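Local coordinates for Ddb_g0293866 (Dictyostelium discoideum, PDB 5LW6), which binds ADP-ribose through its macrodomain, the part of the longer protein described here, and probably recognises poly-ADP-ribose in the response to DNA damage, at residues P40-K45 / L248-D253; E83-H88 / D122-I127; I186-P191 / L241-H246. One frame throughout, in Å; residues are numbered along the deposited sequence.

Contact 1: P40-K45 / L248-D253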
loop_
_atom_site.group_PDB
_atom_site.type_symbol
_atom_site.label_atom_id
_atom_site.label_comp_id
_atom_site.label_asym_id
_atom_site.label_seq_id
_atom_site.Cartn_x
_atom_site.Cartn_y
_atom_site.Cartn_z
ATOM N N PRO A 40 14.892 3.815 1.859
ATOM C CA PRO A 40 14.678 2.479 2.443
ATOM C C PRO A 40 15.469 2.255 3.689
ATOM O O PRO A 40 16.636 2.669 3.764
ATOM C CB PRO A 40 15.180 1.540 1.375
ATOM C CG PRO A 40 16.098 2.344 0.510
ATOM C CD PRO A 40 15.772 3.781 0.690
ATOM N N LYS A 41 14.819 1.647 4.660
ATOM C CA LYS A 41 15.419 1.265 5.960
ATOM C C LYS A 41 15.082 -0.212 6.218
ATOM O O LYS A 41 14.430 -0.570 7.192
ATOM C CB LYS A 41 14.843 2.138 7.038
ATOM C CG LYS A 41 15.067 3.620 6.852
ATOM C CD LYS A 41 16.522 3.976 7.129
ATOM C CE LYS A 41 16.832 5.480 7.025
ATOM N NZ LYS A 41 18.320 5.564 6.726
ATOM N N TYR A 42 15.522 -1.026 5.310
ATOM C CA TYR A 42 15.097 -2.388 5.264
ATOM C C TYR A 42 15.898 -3.228 6.231
ATOM O O TYR A 42 17.049 -2.942 6.508
ATOM C CB TYR A 42 15.177 -2.936 3.851
ATOM C CG TYR A 42 14.337 -2.215 2.833
ATOM C CD1 TYR A 42 13.215 -1.461 3.216
ATOM C CD2 TYR A 42 14.581 -2.376 1.468
ATOM C CE1 TYR A 42 12.420 -0.832 2.284
ATOM C CE2 TYR A 42 13.796 -1.722 0.508
ATOM C CZ TYR A 42 12.723 -0.947 0.925
ATOM O OH TYR A 42 11.955 -0.325 -0.018
ATOM N N ARG A 43 15.313 -4.306 6.742
ATOM C CA ARG A 43 15.949 -5.160 7.788
ATOM C C ARG A 43 15.720 -6.634 7.467
ATOM O O ARG A 43 14.590 -7.032 7.402
ATOM C CB ARG A 43 15.311 -4.865 9.161
ATOM C CG ARG A 43 15.662 -3.480 9.682
ATOM C CD ARG A 43 15.370 -3.326 11.174
ATOM N NE ARG A 43 15.962 -2.071 11.656
ATOM C CZ ARG A 43 15.714 -1.501 12.841
ATOM N NH1 ARG A 43 14.849 -2.046 13.703
ATOM N NH2 ARG A 43 16.321 -0.347 13.164
ATOM N N LYS A 44 16.800 -7.355 7.253
ATOM C CA LYS A 44 16.758 -8.803 6.945
ATOM C C LYS A 44 16.426 -9.545 8.228
ATOM O O LYS A 44 16.960 -9.226 9.345
ATOM C CB LYS A 44 18.079 -9.366 6.408
ATOM C CG LYS A 44 18.539 -8.729 5.100
ATOM C CD LYS A 44 19.649 -9.570 4.418
ATOM C CE LYS A 44 20.169 -8.861 3.157
ATOM N NZ LYS A 44 21.139 -7.812 3.541
ATOM N N LYS A 45 15.534 -10.498 8.072
ATOM C CA LYS A 45 15.114 -11.418 9.151
ATOM C C LYS A 45 14.995 -12.807 8.609
ATOM O O LYS A 45 14.036 -13.115 7.869
ATOM C CB LYS A 45 13.761 -11.032 9.735
ATOM C CG LYS A 45 13.699 -9.645 10.278
ATOM C CD LYS A 45 12.274 -9.322 10.745
ATOM C CE LYS A 45 12.187 -7.860 11.193
ATOM N NZ LYS A 45 10.890 -7.577 11.885
ATOM N N LEU A 248 6.297 2.484 2.646
ATOM C CA LEU A 248 5.454 1.312 2.788
ATOM C C LEU A 248 6.272 0.093 3.175
ATOM O O LEU A 248 5.913 -0.673 4.057
ATOM C CB LEU A 248 4.690 1.132 1.483
ATOM C CG LEU A 248 3.820 -0.108 1.393
ATOM C CD1 LEU A 248 2.753 -0.102 2.486
ATOM C CD2 LEU A 248 3.195 -0.166 0.007
ATOM N N PHE A 249 7.368 -0.147 2.459
ATOM C CA PHE A 249 8.160 -1.318 2.715
ATOM C C PHE A 249 8.954 -1.165 3.985
ATOM O O PHE A 249 9.181 -2.142 4.691
ATOM C CB PHE A 249 9.078 -1.629 1.517
ATOM C CG PHE A 249 8.332 -2.036 0.279
ATOM C CD1 PHE A 249 7.152 -2.818 0.350
ATOM C CD2 PHE A 249 8.741 -1.636 -0.921
ATOM C CE1 PHE A 249 6.433 -3.160 -0.805
ATOM C CE2 PHE A 249 8.041 -1.993 -2.089
ATOM C CZ PHE A 249 6.911 -2.750 -2.025
ATOM N N ASN A 250 9.263 0.057 4.381
ATOM C CA ASN A 250 9.841 0.256 5.696
ATOM C C ASN A 250 8.844 -0.160 6.800
ATOM O O ASN A 250 9.240 -0.796 7.772
ATOM C CB ASN A 250 10.217 1.716 5.927
ATOM C CG ASN A 250 11.417 2.121 5.145
ATOM O OD1 ASN A 250 12.121 1.297 4.592
ATOM N ND2 ASN A 250 11.691 3.426 5.120
ATOM N N ALA A 251 7.579 0.161 6.641
ATOM C CA ALA A 251 6.563 -0.257 7.576
ATOM C C ALA A 251 6.474 -1.772 7.616
ATOM O O ALA A 251 6.306 -2.385 8.672
ATOM C CB ALA A 251 5.246 0.335 7.240
ATOM N N LEU A 252 6.548 -2.405 6.466
ATOM C CA LEU A 252 6.479 -3.844 6.424
ATOM C C LEU A 252 7.601 -4.452 7.222
ATOM O O LEU A 252 7.390 -5.437 7.954
ATOM C CB LEU A 252 6.481 -4.296 4.956
ATOM C CG LEU A 252 6.296 -5.761 4.720
ATOM C CD1 LEU A 252 5.032 -6.302 5.353
ATOM C CD2 LEU A 252 6.367 -6.031 3.186
ATOM N N ASP A 253 8.818 -3.897 7.115
ATOM C CA ASP A 253 9.983 -4.459 7.828
ATOM C C ASP A 253 9.989 -4.150 9.342
ATOM O O ASP A 253 10.636 -4.820 10.127
ATOM C CB ASP A 253 11.280 -4.014 7.178
ATOM C CG ASP A 253 11.698 -4.922 5.991
ATOM O OD1 ASP A 253 10.979 -5.964 5.714
ATOM O OD2 ASP A 253 12.743 -4.576 5.358
#
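Loop residues K41 and R43 meet the last turns of helix 237-253 at two points, with CA of K41 5.7 Å from CA of N250 and CA of R43 6.0 Å from CA of D253. Two steps of non-helical chain thus match three residues of helix, and the side chains of N250 and D253 each accept a loop N-H. K41 N donates to N250 OD1 over 2.7 Å in a nearly straight bond (166°), approaching at a tilt from the carbonyl plane, while N250 ND2 holds the carbonyl of G39 and so fixes which way the amide is turned. R43 N reaches D253 OD2 at 2.9 Å from above the carboxylate plane; this buried carboxylate is also held by R54, Y84 and H88. Between the two bonds stands Y42, with CG anti to its own carbonyl carbon (chi1 -60°). That torsion carries the ring to the helix, where it stands roughly crosswise to the N250 amide and the D253 carboxylate; CE1 comes within 3.2 Å of N250 OD1 and OH sits at the edge of the F249 ring, 3.6 Å from CD2. CB of P40 lies over one face of the tyrosine. With a leucine in place of N250, K41 N and the G39 carbonyl would probably lose their partner together, leaving this part of the loop less firmly held. Farther on, the extended K45 side chain makes a weak bond from NZ to D253 O (3.3 Å). The arrangement packs the loop that precedes strand 55-59 onto the C-terminal helix of the macrodomain.

Contact 2: E83-H88 / D122-I127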
loop_
_atom_site.group_PDB
_atom_site.type_symbol
_atom_site.label_atom_id
_atom_site.label_comp_id
_atom_site.label_asym_id
_atom_site.label_seq_id
_atom_site.Cartn_x
_atom_site.Cartn_y
_atom_site.Cartn_z
ATOM N N GLU A 83 13.717 -4.016 -5.762
ATOM C CA GLU A 83 14.708 -3.593 -4.838
ATOM C C GLU A 83 14.495 -4.243 -3.457
ATOM O O GLU A 83 15.441 -4.804 -2.858
ATOM C CB GLU A 83 14.732 -2.085 -4.723
ATOM C CG GLU A 83 15.755 -1.474 -3.776
ATOM C CD GLU A 83 15.632 0.051 -3.666
ATOM O OE1 GLU A 83 14.488 0.524 -3.397
ATOM O OE2 GLU A 83 16.657 0.797 -3.829
ATOM N N TYR A 84 13.270 -4.176 -2.986
ATOM C CA TYR A 84 12.912 -4.761 -1.695
ATOM C C TYR A 84 13.087 -6.279 -1.738
ATOM O O TYR A 84 13.756 -6.871 -0.849
ATOM C CB TYR A 84 11.468 -4.372 -1.401
ATOM C CG TYR A 84 10.944 -4.974 -0.068
ATOM C CD1 TYR A 84 11.251 -4.356 1.150
ATOM C CD2 TYR A 84 10.210 -6.128 -0.038
ATOM C CE1 TYR A 84 10.788 -4.883 2.355
ATOM C CE2 TYR A 84 9.754 -6.681 1.165
ATOM C CZ TYR A 84 10.066 -6.084 2.350
ATOM O OH TYR A 84 9.601 -6.721 3.501
ATOM N N LEU A 85 12.545 -6.947 -2.760
ATOM C CA LEU A 85 12.609 -8.444 -2.799
ATOM C C LEU A 85 14.052 -8.972 -2.944
ATOM O O LEU A 85 14.412 -9.990 -2.377
ATOM C CB LEU A 85 11.672 -9.003 -3.830
ATOM C CG LEU A 85 10.169 -8.810 -3.549
ATOM C CD1 LEU A 85 9.363 -9.318 -4.753
ATOM C CD2 LEU A 85 9.756 -9.559 -2.310
ATOM N N HIS A 86 14.866 -8.302 -3.731
ATOM C CA HIS A 86 16.274 -8.704 -3.901
ATOM C C HIS A 86 17.021 -8.519 -2.643
ATOM O O HIS A 86 17.820 -9.375 -2.279
ATOM C CB HIS A 86 16.933 -7.871 -5.011
ATOM C CG HIS A 86 16.537 -8.331 -6.381
ATOM N ND1 HIS A 86 16.534 -7.504 -7.489
ATOM C CD2 HIS A 86 16.094 -9.527 -6.810
ATOM C CE1 HIS A 86 16.133 -8.187 -8.548
ATOM N NE2 HIS A 86 15.830 -9.411 -8.156
ATOM N N PHE A 87 16.812 -7.411 -1.962
ATOM C CA PHE A 87 17.445 -7.172 -0.697
ATOM C C PHE A 87 17.110 -8.316 0.273
ATOM O O PHE A 87 17.975 -8.729 1.105
ATOM C CB PHE A 87 16.991 -5.861 -0.124
ATOM C CG PHE A 87 17.601 -5.489 1.166
ATOM C CD1 PHE A 87 18.783 -4.802 1.210
ATOM C CD2 PHE A 87 16.951 -5.807 2.394
ATOM C CE1 PHE A 87 19.330 -4.469 2.451
ATOM C CE2 PHE A 87 17.506 -5.450 3.620
ATOM C CZ PHE A 87 18.682 -4.752 3.633
ATOM N N HIS A 88 15.857 -8.763 0.233
ATOM C CA HIS A 88 15.345 -9.804 1.079
ATOM C C HIS A 88 15.318 -11.158 0.424
ATOM O O HIS A 88 14.410 -11.960 0.688
ATOM C CB HIS A 88 13.921 -9.425 1.483
ATOM C CG HIS A 88 13.852 -8.284 2.431
ATOM N ND1 HIS A 88 14.365 -8.338 3.694
ATOM C CD2 HIS A 88 13.248 -7.085 2.340
ATOM C CE1 HIS A 88 14.078 -7.223 4.358
ATOM N NE2 HIS A 88 13.435 -6.430 3.542
ATOM N N ASP A 122 9.741 -12.726 -9.099
ATOM C CA ASP A 122 9.814 -13.350 -7.788
ATOM C C ASP A 122 8.524 -14.044 -7.398
ATOM O O ASP A 122 7.473 -13.437 -7.447
ATOM C CB ASP A 122 10.170 -12.259 -6.761
ATOM C CG ASP A 122 10.699 -12.812 -5.483
ATOM O OD1 ASP A 122 10.003 -13.651 -4.849
ATOM O OD2 ASP A 122 11.865 -12.470 -5.139
ATOM N N LYS A 123 8.584 -15.335 -7.036
ATOM C CA LYS A 123 7.401 -16.122 -6.594
ATOM C C LYS A 123 6.627 -15.469 -5.462
ATOM O O LYS A 123 5.479 -15.754 -5.295
ATOM C CB LYS A 123 7.789 -17.573 -6.157
ATOM C CG LYS A 123 8.760 -17.623 -4.975
ATOM C CD LYS A 123 9.256 -19.019 -4.479
ATOM C CE LYS A 123 9.970 -18.765 -3.142
ATOM N NZ LYS A 123 10.776 -19.879 -2.583
ATOM N N ARG A 124 7.271 -14.574 -4.707
ATOM C CA ARG A 124 6.640 -13.900 -3.576
ATOM C C ARG A 124 5.823 -12.692 -3.964
ATOM O O ARG A 124 5.172 -12.152 -3.100
ATOM C CB ARG A 124 7.652 -13.459 -2.563
ATOM C CG ARG A 124 8.408 -14.598 -1.864
ATOM C CD ARG A 124 9.621 -14.107 -1.113
ATOM N NE ARG A 124 10.638 -13.481 -1.943
ATOM C CZ ARG A 124 11.683 -12.804 -1.447
ATOM N NH1 ARG A 124 11.844 -12.670 -0.162
ATOM N NH2 ARG A 124 12.581 -12.255 -2.253
ATOM N N PHE A 125 5.846 -12.309 -5.244
ATOM C CA PHE A 125 5.068 -11.153 -5.702
ATOM C C PHE A 125 3.986 -11.550 -6.648
ATOM O O PHE A 125 4.244 -12.316 -7.611
ATOM C CB PHE A 125 5.980 -10.185 -6.407
ATOM C CG PHE A 125 5.268 -9.036 -7.007
ATOM C CD1 PHE A 125 4.459 -8.217 -6.239
ATOM C CD2 PHE A 125 5.379 -8.789 -8.365
ATOM C CE1 PHE A 125 3.793 -7.155 -6.847
ATOM C CE2 PHE A 125 4.756 -7.732 -8.962
ATOM C CZ PHE A 125 3.934 -6.927 -8.190
ATOM N N GLU A 126 2.752 -11.145 -6.352
ATOM C CA GLU A 126 1.626 -11.392 -7.271
ATOM C C GLU A 126 0.843 -10.133 -7.514
ATOM O O GLU A 126 0.781 -9.245 -6.636
ATOM C CB GLU A 126 0.622 -12.361 -6.649
ATOM C CG GLU A 126 1.227 -13.695 -6.333
ATOM C CD GLU A 126 0.233 -14.694 -5.727
ATOM O OE1 GLU A 126 -0.915 -14.288 -5.330
ATOM O OE2 GLU A 126 0.643 -15.906 -5.655
ATOM N N ILE A 127 0.260 -10.055 -8.703
ATOM C CA ILE A 127 -0.692 -8.963 -9.033
ATOM C C ILE A 127 -2.045 -9.539 -9.060
ATOM O O ILE A 127 -2.273 -10.556 -9.728
ATOM C CB ILE A 127 -0.330 -8.321 -10.391
ATOM C CG1 ILE A 127 0.969 -7.532 -10.256
ATOM C CG2 ILE A 127 -1.450 -7.447 -10.884
ATOM C CD1 ILE A 127 1.493 -6.877 -11.503
#
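The type I beta turn from D122 to F125, which opens with an Asx turn at D122 and leads into edge strand 125-130, presents R124 to the backbone carbonyls at the C-terminal end of helix 70-87. R124 NH2 donates to L85 O at 2.9 Å, a bent bond (135°), and NH1 donates to H88 O at 2.8 Å along a straighter line (154°), arriving above that carbonyl's plane. H88 is the first residue to leave helical geometry, so the arginine binds one carbonyl of the last helical turn and one just beyond it. D122 meets the guanidinium at its edge in a side-on salt bridge: NE meets OD1 at 3.0 Å and NH2 meets OD2 at 3.0 Å. Both oxygens lie close to the guanidinium plane, though the carboxylate itself is tilted, its oxygens being met on the syn side but out of its plane; a bend in the arginine chain at chi3 (-62°) brings the group round to them. D122 OD1 has a second task, accepting R124 N through its anti lone pair, so one oxygen accepts from both the backbone N and the side-chain NE of R124. L85 closes the arrangement with its two branches. CD2 rests over a face of the guanidinium, 3.9 Å from R124 CZ, whereas CD1 packs against D122 CB at 3.7 Å and F125 CB at 3.9 Å. NH1 also reaches the carbonyl of E91, while the imidazole of H88 turns elsewhere, to D253 and E91. Around the contact, L85 packs on L96 of strand 95-101, R124 and E126 form backbone bonds with L96, and F125 touches M98 of that strand and F113 of helix 107-116.

Contact 3: I186-P191 / L241-H246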
loop_
_atom_site.group_PDB
_atom_site.type_symbol
_atom_site.label_atom_id
_atom_site.label_comp_id
_atom_site.label_asym_id
_atom_site.label_seq_id
_atom_site.Cartn_x
_atom_site.Cartn_y
_atom_site.Cartn_z
ATOM N N ILE A 186 2.592 13.740 2.503
ATOM C CA ILE A 186 2.765 13.029 1.235
ATOM C C ILE A 186 4.102 12.323 1.164
ATOM O O ILE A 186 5.157 12.872 1.511
ATOM C CB ILE A 186 2.570 13.969 -0.006
ATOM C CG1 ILE A 186 1.113 14.499 -0.059
ATOM C CG2 ILE A 186 2.804 13.219 -1.296
ATOM C CD1 ILE A 186 1.025 15.972 -0.458
ATOM N N GLY A 187 4.064 11.093 0.683
ATOM C CA GLY A 187 5.252 10.282 0.595
ATOM C C GLY A 187 5.443 9.354 1.811
ATOM O O GLY A 187 6.389 8.618 1.840
ATOM N N LYS A 188 4.580 9.429 2.827
ATOM C CA LYS A 188 4.683 8.639 4.006
ATOM C C LYS A 188 3.504 7.690 4.182
ATOM O O LYS A 188 2.472 7.887 3.558
ATOM C CB LYS A 188 4.824 9.517 5.263
ATOM C CG LYS A 188 6.111 10.336 5.252
ATOM C CD LYS A 188 7.426 9.533 5.292
ATOM C CE LYS A 188 8.732 10.381 5.304
ATOM N NZ LYS A 188 9.106 10.827 3.911
ATOM N N VAL A 189 3.701 6.651 4.970
ATOM C CA VAL A 189 2.601 5.759 5.376
ATOM C C VAL A 189 2.348 5.772 6.874
ATOM O O VAL A 189 3.240 6.134 7.674
ATOM C CB VAL A 189 2.802 4.328 4.831
ATOM C CG1 VAL A 189 3.194 4.374 3.336
ATOM C CG2 VAL A 189 3.827 3.584 5.633
ATOM N N TYR A 190 1.160 5.338 7.284
ATOM C CA TYR A 190 0.655 5.457 8.618
ATOM C C TYR A 190 0.003 4.132 9.020
ATOM O O TYR A 190 -1.156 3.930 8.671
ATOM C CB TYR A 190 -0.305 6.640 8.704
ATOM C CG TYR A 190 0.442 7.899 8.422
ATOM C CD1 TYR A 190 1.088 8.631 9.417
ATOM C CD2 TYR A 190 0.553 8.363 7.148
ATOM C CE1 TYR A 190 1.826 9.767 9.105
ATOM C CE2 TYR A 190 1.359 9.435 6.839
ATOM C CZ TYR A 190 1.944 10.170 7.824
ATOM O OH TYR A 190 2.727 11.258 7.452
ATOM N N PRO A 191 0.749 3.262 9.693
ATOM C CA PRO A 191 0.186 1.956 10.102
ATOM C C PRO A 191 -0.676 2.091 11.348
ATOM O O PRO A 191 -0.308 2.815 12.282
ATOM C CB PRO A 191 1.386 1.084 10.337
ATOM C CG PRO A 191 2.599 1.970 10.219
ATOM C CD PRO A 191 2.229 3.317 9.751
ATOM N N LEU A 241 6.590 9.545 -5.242
ATOM C CA LEU A 241 5.926 8.214 -5.367
ATOM C C LEU A 241 6.912 7.118 -4.942
ATOM O O LEU A 241 6.564 6.153 -4.257
ATOM C CB LEU A 241 5.427 8.000 -6.763
ATOM C CG LEU A 241 4.708 6.678 -7.008
ATOM C CD1 LEU A 241 3.450 6.627 -6.181
ATOM C CD2 LEU A 241 4.409 6.581 -8.484
ATOM N N LEU A 242 8.168 7.215 -5.358
ATOM C CA LEU A 242 9.153 6.272 -4.895
ATOM C C LEU A 242 9.292 6.257 -3.403
ATOM O O LEU A 242 9.399 5.168 -2.798
ATOM C CB LEU A 242 10.527 6.506 -5.570
ATOM C CG LEU A 242 11.642 5.584 -5.113
ATOM C CD1 LEU A 242 11.418 4.190 -5.582
ATOM C CD2 LEU A 242 12.974 6.152 -5.593
ATOM N N GLU A 243 9.338 7.439 -2.793
ATOM C CA GLU A 243 9.448 7.518 -1.356
ATOM C C GLU A 243 8.241 6.852 -0.677
ATOM O O GLU A 243 8.387 6.272 0.385
ATOM C CB GLU A 243 9.531 8.978 -0.928
ATOM C CG GLU A 243 9.603 9.223 0.566
ATOM C CD GLU A 243 10.770 8.669 1.360
ATOM O OE1 GLU A 243 11.788 8.147 0.830
ATOM O OE2 GLU A 243 10.676 8.826 2.631
ATOM N N THR A 244 7.063 6.968 -1.277
ATOM C CA THR A 244 5.843 6.274 -0.789
ATOM C C THR A 244 6.103 4.755 -0.717
ATOM O O THR A 244 5.824 4.125 0.293
ATOM C CB THR A 244 4.600 6.626 -1.574
ATOM O OG1 THR A 244 4.472 8.051 -1.794
ATOM C CG2 THR A 244 3.410 6.149 -0.872
ATOM N N TYR A 245 6.672 4.200 -1.759
ATOM C CA TYR A 245 6.970 2.776 -1.737
ATOM C C TYR A 245 7.996 2.441 -0.670
ATOM O O TYR A 245 7.866 1.503 0.091
ATOM C CB TYR A 245 7.448 2.257 -3.104
ATOM C CG TYR A 245 6.314 1.964 -4.052
ATOM C CD1 TYR A 245 5.612 0.761 -3.973
ATOM C CD2 TYR A 245 5.906 2.851 -4.991
ATOM C CE1 TYR A 245 4.561 0.502 -4.830
ATOM C CE2 TYR A 245 4.854 2.587 -5.859
ATOM C CZ TYR A 245 4.156 1.412 -5.761
ATOM O OH TYR A 245 3.052 1.146 -6.625
ATOM N N HIS A 246 9.048 3.240 -0.587
ATOM C CA HIS A 246 10.049 3.033 0.483
ATOM C C HIS A 246 9.435 3.056 1.864
ATOM O O HIS A 246 9.706 2.218 2.662
ATOM C CB HIS A 246 11.180 4.047 0.357
ATOM C CG HIS A 246 12.110 3.768 -0.779
ATOM N ND1 HIS A 246 12.762 4.769 -1.484
ATOM C CD2 HIS A 246 12.535 2.600 -1.310
ATOM C CE1 HIS A 246 13.504 4.215 -2.436
ATOM N NE2 HIS A 246 13.418 2.897 -2.323
#
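G187, in the loop just before strand 189-193, presses its backbone against helix 237-253, its CA only 4.3 Å from CA of T244. A side chain could hardly fit there: a CB on G187 would lie near CG of E243 and, at the positive phi of 95°, would jam against the carbonyl oxygen of I186. The T244 hydroxyl packs on the glycine, OG1 3.4 Å from G187 CA, while it bonds to the carbonyl of L240, and the CA-H of T244 points to G187 O (3.6 Å from CA to O). That oxygen lies near E243 O; both are acceptors, and both lie within hydrogen-bonding reach of the one S247 hydroxyl, which they share. The charged pair is K188 and E243, whose side chains meet obliquely. Bends at chi2 (-64°) and chi4 (-82°) curl the lysine back, although its CB points away from the helix, and carry NZ to within 2.8 Å of E243 OE2 on the anti side of the carboxylate. V189 extends the contact, CG1 lying 4.0 Å from T244 O, with further contacts to S247, L248 and A251 on the same helix. The carboxylate of E243 is buried, yet richly supplied: K188 and the amide of I38 reach OE2, the amide of G39 reaches OE1, and K188 NZ also serves the carbonyl of K36. Such a cluster of positive and amide donors would be expected to keep the glutamate ionised, and it ties the N-terminal chain, the strand entry and the helix together through one side chain.

Contacts 1 and 3 share helix 237-253, contact 3 using its middle and contact 1 its final turns, whereas contact 2 joins helix 70-87 to strand 125-130, at the opposite edge of the sheet from strand 189-193 of contact 3. Contacts 2 and 3 are buried; contact 1 is partly exposed. Their chemistry differs accordingly: loop amides bound to helix side chains in contact 1, an arginine on helix-end carbonyls in contact 2, and close backbone approach beside an ion pair with a buried glutamate in contact 3. They also touch. D253 joins contacts 1 and 2, and E83 of contact 2 bonds H246 of contact 3.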